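Local coordinates for ubiquitin-like-specific protease 2 (Saccharomyces cerevisiae, PDB 5LNB), which removes the ubiquitin-like modifier SUMO from proteins as a cysteine protease of the C48 family, the present chain carrying its catalytic domain, at residues N45-V49 with N211-C215; V49-L54 with G216-I220; F164-R168 with V206-M212. Numbering follows the deposited sequence.

Contact 1. Residues N45-V49 with N211-C215; sequences NKDWV and NMSDC
S213 and K46 lose the most surface to each other's segments (76 and 69 Å²). K46 (phi/psi -139/43) leads into extended residues D47 to V49, while M212, S213 and D214 take helical phi/psi, with backbone bonds D214 N to N211 O (3.1 Å) and C215 N to M212 O (2.9 Å). Closest CA atoms are W48 and S213, 4.7 Å apart. A small hydroxyl suits this tight approach: in the p rotamer, S213 OG donates to K46 O (2.8 Å). Water 1 accepts from V49 N (3.1 Å) and donates to S213 O (2.6 Å). The turn leads into helix 215-228, where C215 corresponds in sequence to the nucleophile of Ulp1-type proteases; W48 meets W123 with nearly parallel rings, consistent with the tryptophan-lined tunnel that holds the SUMO tail in relatives. The aliphatic part of K46 (m, then t throughout) lies along the turn, CG 3.8 Å from D214 OD1. D214 OD2 accepts a hydrogen bond from N211 ND2 (2.9 Å), and its OD1 forms a salt bridge with R265.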
loop_
_atom_site.group_PDB
_atom_site.type_symbol
_atom_site.label_atom_id
_atom_site.label_comp_id
_atom_site.label_asym_id
_atom_site.label_seq_id
_atom_site.Cartn_x
_atom_site.Cartn_y
_atom_site.Cartn_z
ATOM N N ASN A 45 1.809 15.759 -14.962
ATOM C CA ASN A 45 2.448 16.814 -14.181
ATOM C C ASN A 45 2.821 16.306 -12.793
ATOM O O ASN A 45 3.625 15.378 -12.660
ATOM C CB ASN A 45 1.526 18.033 -14.072
ATOM C CG ASN A 45 1.075 18.554 -15.433
ATOM O OD1 ASN A 45 1.893 18.829 -16.318
ATOM N ND2 ASN A 45 -0.238 18.683 -15.605
ATOM N N LYS A 46 2.234 16.906 -11.759
ATOM C CA LYS A 46 2.433 16.486 -10.379
ATOM C C LYS A 46 1.113 16.528 -9.632
ATOM O O LYS A 46 1.037 16.999 -8.493
ATOM C CB LYS A 46 3.477 17.357 -9.672
ATOM C CG LYS A 46 4.868 17.252 -10.267
ATOM C CD LYS A 46 5.763 18.338 -9.776
ATOM C CE LYS A 46 7.073 18.330 -10.546
ATOM N NZ LYS A 46 7.992 19.383 -10.044
ATOM N N ASP A 47 0.047 16.053 -10.271
ATOM C CA ASP A 47 -1.261 16.072 -9.636
ATOM C C ASP A 47 -1.302 15.106 -8.462
ATOM O O ASP A 47 -0.588 14.098 -8.429
ATOM C CB ASP A 47 -2.353 15.710 -10.640
ATOM C CG ASP A 47 -2.657 16.839 -11.613
ATOM O OD1 ASP A 47 -1.956 17.871 -11.594
ATOM O OD2 ASP A 47 -3.613 16.689 -12.396
ATOM N N TRP A 48 -2.144 15.433 -7.482
ATOM C CA TRP A 48 -2.425 14.513 -6.387
ATOM C C TRP A 48 -2.881 13.166 -6.938
ATOM O O TRP A 48 -3.699 13.102 -7.853
ATOM C CB TRP A 48 -3.491 15.103 -5.457
ATOM C CG TRP A 48 -3.882 14.162 -4.349
ATOM C CD1 TRP A 48 -3.115 13.778 -3.282
ATOM C CD2 TRP A 48 -5.129 13.472 -4.212
ATOM N NE1 TRP A 48 -3.814 12.903 -2.485
ATOM C CE2 TRP A 48 -5.052 12.695 -3.037
ATOM C CE3 TRP A 48 -6.308 13.442 -4.966
ATOM C CZ2 TRP A 48 -6.102 11.893 -2.606
ATOM C CZ3 TRP A 48 -7.350 12.647 -4.530
ATOM C CH2 TRP A 48 -7.240 11.884 -3.364
ATOM N N VAL A 49 -2.320 12.091 -6.401
ATOM C CA VAL A 49 -2.665 10.744 -6.845
ATOM C C VAL A 49 -3.934 10.308 -6.118
ATOM O O VAL A 49 -3.952 10.225 -4.887
ATOM C CB VAL A 49 -1.510 9.768 -6.579
ATOM C CG1 VAL A 49 -1.926 8.365 -6.920
ATOM C CG2 VAL A 49 -0.281 10.162 -7.389
ATOM N N ASN A 211 7.760 17.299 -2.263
ATOM C CA ASN A 211 6.497 17.556 -2.971
ATOM C C ASN A 211 5.395 16.704 -2.361
ATOM O O ASN A 211 5.355 15.491 -2.586
ATOM C CB ASN A 211 6.597 17.216 -4.455
ATOM C CG ASN A 211 7.659 18.005 -5.183
ATOM O OD1 ASN A 211 8.177 19.006 -4.689
ATOM N ND2 ASN A 211 7.994 17.543 -6.378
ATOM N N MET A 212 4.463 17.321 -1.636
ATOM C CA MET A 212 3.401 16.517 -1.039
ATOM C C MET A 212 2.571 15.811 -2.111
ATOM O O MET A 212 2.181 14.650 -1.938
ATOM C CB MET A 212 2.503 17.369 -0.142
ATOM C CG MET A 212 1.495 16.516 0.642
ATOM S SD MET A 212 0.785 17.370 2.056
ATOM C CE MET A 212 -0.271 18.556 1.235
ATOM N N SER A 213 2.323 16.484 -3.240
ATOM C CA SER A 213 1.492 15.905 -4.291
ATOM C C SER A 213 2.161 14.731 -5.002
ATOM O O SER A 213 1.466 13.979 -5.689
ATOM C CB SER A 213 1.094 16.986 -5.298
ATOM O OG SER A 213 2.207 17.482 -6.023
ATOM N N ASP A 214 3.481 14.545 -4.848
ATOM C CA ASP A 214 4.148 13.325 -5.303
ATOM C C ASP A 214 4.078 12.173 -4.293
ATOM O O ASP A 214 4.497 11.057 -4.627
ATOM C CB ASP A 214 5.630 13.577 -5.617
ATOM C CG ASP A 214 5.861 14.314 -6.944
ATOM O OD1 ASP A 214 4.975 14.305 -7.832
ATOM O OD2 ASP A 214 6.958 14.903 -7.091
ATOM N N CYS A 215 3.588 12.407 -3.072
ATOM C CA CYS A 215 3.609 11.357 -2.049
ATOM C C CYS A 215 2.924 10.073 -2.513
ATOM O O CYS A 215 3.387 8.968 -2.202
ATOM C CB CYS A 215 2.950 11.858 -0.770
ATOM S SG CYS A 215 3.964 13.024 0.107
HETATM O O HOH W 1 0.055 12.245 -4.352
#

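Contact 2. Residues V49-L54 with G216-I220; sequences VNDSIL and GVHVI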
loop_
_atom_site.group_PDB
_atom_site.type_symbol
_atom_site.label_atom_id
_atom_site.label_comp_id
_atom_site.label_asym_id
_atom_site.label_seq_id
_atom_site.Cartn_x
_atom_site.Cartn_y
_atom_site.Cartn_z
ATOM N N VAL A 49 -2.320 12.091 -6.401
ATOM C CA VAL A 49 -2.665 10.744 -6.845
ATOM C C VAL A 49 -3.934 10.308 -6.118
ATOM O O VAL A 49 -3.952 10.225 -4.887
ATOM C CB VAL A 49 -1.510 9.768 -6.579
ATOM C CG1 VAL A 49 -1.926 8.365 -6.920
ATOM C CG2 VAL A 49 -0.281 10.162 -7.389
ATOM N N ASN A 50 -4.998 10.024 -6.874
ATOM C CA ASN A 50 -6.267 9.687 -6.228
ATOM C C ASN A 50 -6.285 8.230 -5.746
ATOM O O ASN A 50 -5.385 7.435 -6.030
ATOM C CB ASN A 50 -7.447 9.954 -7.170
ATOM C CG ASN A 50 -7.345 9.180 -8.473
ATOM O OD1 ASN A 50 -7.279 7.949 -8.481
ATOM N ND2 ASN A 50 -7.326 9.903 -9.584
ATOM N N ASP A 51 -7.336 7.892 -4.985
ATOM C CA ASP A 51 -7.444 6.566 -4.372
ATOM C C ASP A 51 -7.489 5.459 -5.417
ATOM O O ASP A 51 -6.971 4.358 -5.186
ATOM C CB ASP A 51 -8.696 6.489 -3.502
ATOM C CG ASP A 51 -8.746 7.576 -2.458
ATOM O OD1 ASP A 51 -7.762 7.720 -1.704
ATOM O OD2 ASP A 51 -9.768 8.289 -2.387
ATOM N N SER A 52 -8.146 5.715 -6.555
ATOM C CA SER A 52 -8.287 4.682 -7.575
ATOM C C SER A 52 -6.928 4.246 -8.092
ATOM O O SER A 52 -6.639 3.046 -8.192
ATOM C CB SER A 52 -9.152 5.191 -8.727
ATOM O OG SER A 52 -10.437 5.536 -8.258
ATOM N N ILE A 53 -6.090 5.217 -8.443
ATOM C CA ILE A 53 -4.770 4.908 -8.971
ATOM C C ILE A 53 -3.935 4.201 -7.915
ATOM O O ILE A 53 -3.297 3.178 -8.181
ATOM C CB ILE A 53 -4.079 6.192 -9.461
ATOM C CG1 ILE A 53 -4.805 6.770 -10.686
ATOM C CG2 ILE A 53 -2.633 5.904 -9.762
ATOM C CD1 ILE A 53 -4.879 5.820 -11.867
ATOM N N LEU A 54 -3.930 4.734 -6.701
ATOM C CA LEU A 54 -3.073 4.160 -5.672
ATOM C C LEU A 54 -3.533 2.759 -5.284
ATOM O O LEU A 54 -2.710 1.842 -5.182
ATOM C CB LEU A 54 -3.025 5.077 -4.454
ATOM C CG LEU A 54 -1.945 4.612 -3.482
ATOM C CD1 LEU A 54 -1.174 5.802 -3.014
ATOM C CD2 LEU A 54 -2.579 3.844 -2.310
ATOM N N GLY A 216 1.815 10.191 -3.244
ATOM C CA GLY A 216 1.125 8.992 -3.696
ATOM C C GLY A 216 1.981 8.125 -4.601
ATOM O O GLY A 216 1.880 6.894 -4.560
ATOM N N VAL A 217 2.837 8.752 -5.418
ATOM C CA VAL A 217 3.743 8.021 -6.300
ATOM C C VAL A 217 4.822 7.314 -5.489
ATOM O O VAL A 217 5.223 6.190 -5.810
ATOM C CB VAL A 217 4.362 8.979 -7.344
ATOM C CG1 VAL A 217 5.417 8.269 -8.192
ATOM C CG2 VAL A 217 3.291 9.573 -8.238
ATOM N N HIS A 218 5.324 7.967 -4.437
ATOM C CA HIS A 218 6.320 7.331 -3.582
ATOM C C HIS A 218 5.734 6.149 -2.823
ATOM O O HIS A 218 6.408 5.128 -2.661
ATOM C CB HIS A 218 6.912 8.348 -2.617
ATOM C CG HIS A 218 7.843 9.308 -3.278
ATOM N ND1 HIS A 218 9.181 9.036 -3.458
ATOM C CD2 HIS A 218 7.626 10.527 -3.825
ATOM C CE1 HIS A 218 9.751 10.051 -4.077
ATOM N NE2 HIS A 218 8.829 10.967 -4.314
ATOM N N VAL A 219 4.487 6.265 -2.345
ATOM C CA VAL A 219 3.851 5.132 -1.674
ATOM C C VAL A 219 3.830 3.920 -2.599
ATOM O O VAL A 219 4.225 2.813 -2.214
ATOM C CB VAL A 219 2.432 5.493 -1.198
ATOM C CG1 VAL A 219 1.645 4.204 -0.907
ATOM C CG2 VAL A 219 2.483 6.352 0.059
ATOM N N ILE A 220 3.362 4.115 -3.835
ATOM C CA ILE A 220 3.297 3.025 -4.803
ATOM C C ILE A 220 4.671 2.383 -4.975
ATOM O O ILE A 220 4.812 1.155 -4.916
ATOM C CB ILE A 220 2.736 3.541 -6.141
ATOM C CG1 ILE A 220 1.258 3.931 -5.987
ATOM C CG2 ILE A 220 2.958 2.514 -7.282
ATOM C CD1 ILE A 220 0.690 4.719 -7.169
HETATM O O HOH W 1 0.055 12.245 -4.352
#
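The start of helix 51-67 packs against the first turns of helix 215-228, which, as in the papain-like fold of Ulp proteases, carries the probable nucleophile C215 at its start. V49 (t), just before the N-cap residue of helix 51-67, puts CG2 3.7 Å from V217 CG2 and CB 4.0 Å from G216 CA. Glycine suits that place because an ideal CB on G216 would lie only 2.6 Å from V49 CB. L54 has chi1 t but chi2 between wells at 136°, which carries CD1 to 3.6 Å from G216 O and 3.9 Å from V219 CG1. Its CG also lies 4.1 Å from CG1 of I220, whose m, t conformation extends CD1 to 4.4 Å from I53 CG2. N50, in the p rotamer, is the N-cap: its OD1 accepts from I53 N (3.0 Å). Water 1 accepts from both V49 N (3.1 Å) and G216 N (2.9 Å). Around this buried interface, L54 and V219 touch W123 of strand 122-129, whereas V217 and I220 reach helix 264-285.

Contact 3. Residues F164-R168 with V206-M212; sequences FDSLR and VPQQPNM
Two loops of the probable active site meet here. D165 occupies the position of the triad aspartate in Ulp1-type proteases, and Q209, six residues before C215, that of the oxyanion-hole glutamine. The two segments run roughly parallel, with S166 CA 4.5 Å from Q208 CA and L167 CA 5.5 Å from P210 CA. F164 and D165 are extended; S166 turns (phi/psi -71/-19), and L167 is extended again (-85/162). Opposite, V206 to Q209 are extended and P210 (-79/7) bends the chain. One direct hydrogen bond crosses, Q209 N to S166 O (3.1 Å), beside a CH···O contact from Q208 CA to the same oxygen (3.2 Å). Water 3 adds a bridge: it accepts from S166 OG (p rotamer, 2.8 Å) and donates to Q209 O and N211 O (each 2.8 Å).

D165, chi1 t, points away and forms an Asx turn, its OD1 accepting from L167 N (2.9 Å). The same OD1 pairs with H122 NE2, the His–Asp pair expected in this cysteine protease fold, while OD2 holds H171. A carboxylate can serve all three donors. Branched apolar residues fill the flanks. L167 (m, t) sets CD2 3.5 Å from Q209 O and CD1 4.0 Å from M212 CG; V206 (m) places CG1 3.7 Å from F164 CB and CG2 3.6 Å from D165 O. At the exposed edge, the long side chains of R168 and Q208 lie alongside each other, R168 CG 3.3 Å from Q208 OE1.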
loop_
_atom_site.group_PDB
_atom_site.type_symbol
_atom_site.label_atom_id
_atom_site.label_comp_id
_atom_site.label_asym_id
_atom_site.label_seq_id
_atom_site.Cartn_x
_atom_site.Cartn_y
_atom_site.Cartn_z
ATOM N N PHE A 164 6.456 4.519 6.525
ATOM C CA PHE A 164 7.392 5.177 5.619
ATOM C C PHE A 164 6.696 6.300 4.854
ATOM O O PHE A 164 5.563 6.149 4.384
ATOM C CB PHE A 164 8.040 4.170 4.651
ATOM C CG PHE A 164 7.091 3.114 4.130
ATOM C CD1 PHE A 164 6.535 3.224 2.854
ATOM C CD2 PHE A 164 6.748 2.016 4.915
ATOM C CE1 PHE A 164 5.665 2.257 2.369
ATOM C CE2 PHE A 164 5.868 1.050 4.439
ATOM C CZ PHE A 164 5.330 1.167 3.159
ATOM N N ASP A 165 7.391 7.430 4.750
ATOM C CA ASP A 165 6.818 8.677 4.264
ATOM C C ASP A 165 7.900 9.415 3.490
ATOM O O ASP A 165 9.008 9.592 4.000
ATOM C CB ASP A 165 6.320 9.525 5.443
ATOM C CG ASP A 165 5.649 10.820 5.015
ATOM O OD1 ASP A 165 5.500 11.081 3.799
ATOM O OD2 ASP A 165 5.253 11.583 5.920
ATOM N N SER A 166 7.582 9.839 2.268
ATOM C CA SER A 166 8.546 10.595 1.486
ATOM C C SER A 166 8.750 12.000 2.031
ATOM O O SER A 166 9.760 12.628 1.707
ATOM C CB SER A 166 8.118 10.655 0.016
ATOM O OG SER A 166 6.793 11.136 -0.100
ATOM N N LEU A 167 7.827 12.512 2.846
ATOM C CA LEU A 167 8.066 13.776 3.533
ATOM C C LEU A 167 8.845 13.531 4.826
ATOM O O LEU A 167 8.916 12.409 5.339
ATOM C CB LEU A 167 6.750 14.501 3.829
ATOM C CG LEU A 167 5.887 14.796 2.590
ATOM C CD1 LEU A 167 4.630 15.586 2.948
ATOM C CD2 LEU A 167 6.693 15.524 1.497
ATOM N N ARG A 168 9.439 14.603 5.355
ATOM C CA ARG A 168 10.282 14.496 6.547
ATOM C C ARG A 168 9.409 14.611 7.799
ATOM O O ARG A 168 9.373 15.630 8.491
ATOM C CB ARG A 168 11.386 15.550 6.507
ATOM C CG ARG A 168 12.447 15.258 5.442
ATOM C CD ARG A 168 13.469 16.374 5.327
ATOM N NE ARG A 168 14.201 16.561 6.577
ATOM C CZ ARG A 168 15.469 16.210 6.769
ATOM N NH1 ARG A 168 16.166 15.655 5.785
ATOM N NH2 ARG A 168 16.046 16.425 7.945
ATOM N N VAL A 206 12.872 6.063 3.618
ATOM C CA VAL A 206 12.694 5.875 2.181
ATOM C C VAL A 206 13.156 7.161 1.506
ATOM O O VAL A 206 13.310 8.181 2.191
ATOM C CB VAL A 206 11.231 5.563 1.830
ATOM C CG1 VAL A 206 10.864 4.127 2.234
ATOM C CG2 VAL A 206 10.298 6.594 2.482
ATOM N N PRO A 207 13.372 7.189 0.191
ATOM C CA PRO A 207 13.809 8.441 -0.439
ATOM C C PRO A 207 12.882 9.578 -0.037
ATOM O O PRO A 207 11.670 9.405 0.085
ATOM C CB PRO A 207 13.730 8.143 -1.941
ATOM C CG PRO A 207 13.767 6.633 -2.033
ATOM C CD PRO A 207 13.040 6.158 -0.806
ATOM N N GLN A 208 13.466 10.733 0.223
ATOM C CA GLN A 208 12.720 11.899 0.656
ATOM C C GLN A 208 12.728 12.950 -0.443
ATOM O O GLN A 208 13.762 13.212 -1.066
ATOM C CB GLN A 208 13.303 12.472 1.950
ATOM C CG GLN A 208 13.235 11.461 3.091
ATOM C CD GLN A 208 13.599 12.052 4.423
ATOM O OE1 GLN A 208 12.818 11.984 5.376
ATOM N NE2 GLN A 208 14.792 12.637 4.507
ATOM N N GLN A 209 11.566 13.536 -0.670
ATOM C CA GLN A 209 11.367 14.588 -1.652
ATOM C C GLN A 209 10.168 15.395 -1.170
ATOM O O GLN A 209 9.105 14.817 -0.921
ATOM C CB GLN A 209 11.145 13.990 -3.047
ATOM C CG GLN A 209 11.623 14.862 -4.212
ATOM C CD GLN A 209 10.680 16.012 -4.494
ATOM O OE1 GLN A 209 9.481 15.919 -4.223
ATOM N NE2 GLN A 209 11.218 17.110 -5.030
ATOM N N PRO A 210 10.290 16.712 -1.031
ATOM C CA PRO A 210 9.284 17.491 -0.295
ATOM C C PRO A 210 8.000 17.816 -1.054
ATOM O O PRO A 210 7.176 18.556 -0.509
ATOM C CB PRO A 210 10.048 18.777 0.059
ATOM C CG PRO A 210 11.069 18.918 -1.005
ATOM C CD PRO A 210 11.451 17.527 -1.432
ATOM N N ASN A 211 7.760 17.299 -2.263
ATOM C CA ASN A 211 6.497 17.556 -2.971
ATOM C C ASN A 211 5.395 16.704 -2.361
ATOM O O ASN A 211 5.355 15.491 -2.586
ATOM C CB ASN A 211 6.597 17.216 -4.455
ATOM C CG ASN A 211 7.659 18.005 -5.183
ATOM O OD1 ASN A 211 8.177 19.006 -4.689
ATOM N ND2 ASN A 211 7.994 17.543 -6.378
ATOM N N MET A 212 4.463 17.321 -1.636
ATOM C CA MET A 212 3.401 16.517 -1.039
ATOM C C MET A 212 2.571 15.811 -2.111
ATOM O O MET A 212 2.181 14.650 -1.938
ATOM C CB MET A 212 2.503 17.369 -0.142
ATOM C CG MET A 212 1.495 16.516 0.642
ATOM S SD MET A 212 0.785 17.370 2.056
ATOM C CE MET A 212 -0.271 18.556 1.235
HETATM O O HOH W 2 11.954 8.681 5.209
HETATM O O HOH W 3 6.909 13.317 -1.786
#

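Overall arrangement
The three contacts gather around the start of helix 215-228, close to C215, the probable nucleophile. Contacts 1 and 2 have centres about 9 Å apart: V49 belongs to both, and water 1 ties its amide to S213 O in one and G216 N in the other. Contact 3, centred about 11 Å from contact 1 and 14 Å from contact 2, shares N211 and M212 with contact 1. C215 SG lies 3.4 Å from S166 OG and 3.6 Å from L167 CG, so the aspartate loop packs directly on the cysteine. H218 CG, one helical turn further, is 3.6 Å from S166 CB. An acetate, probably from the crystallisation liquor, lies about 4 Å from the W48 side chain.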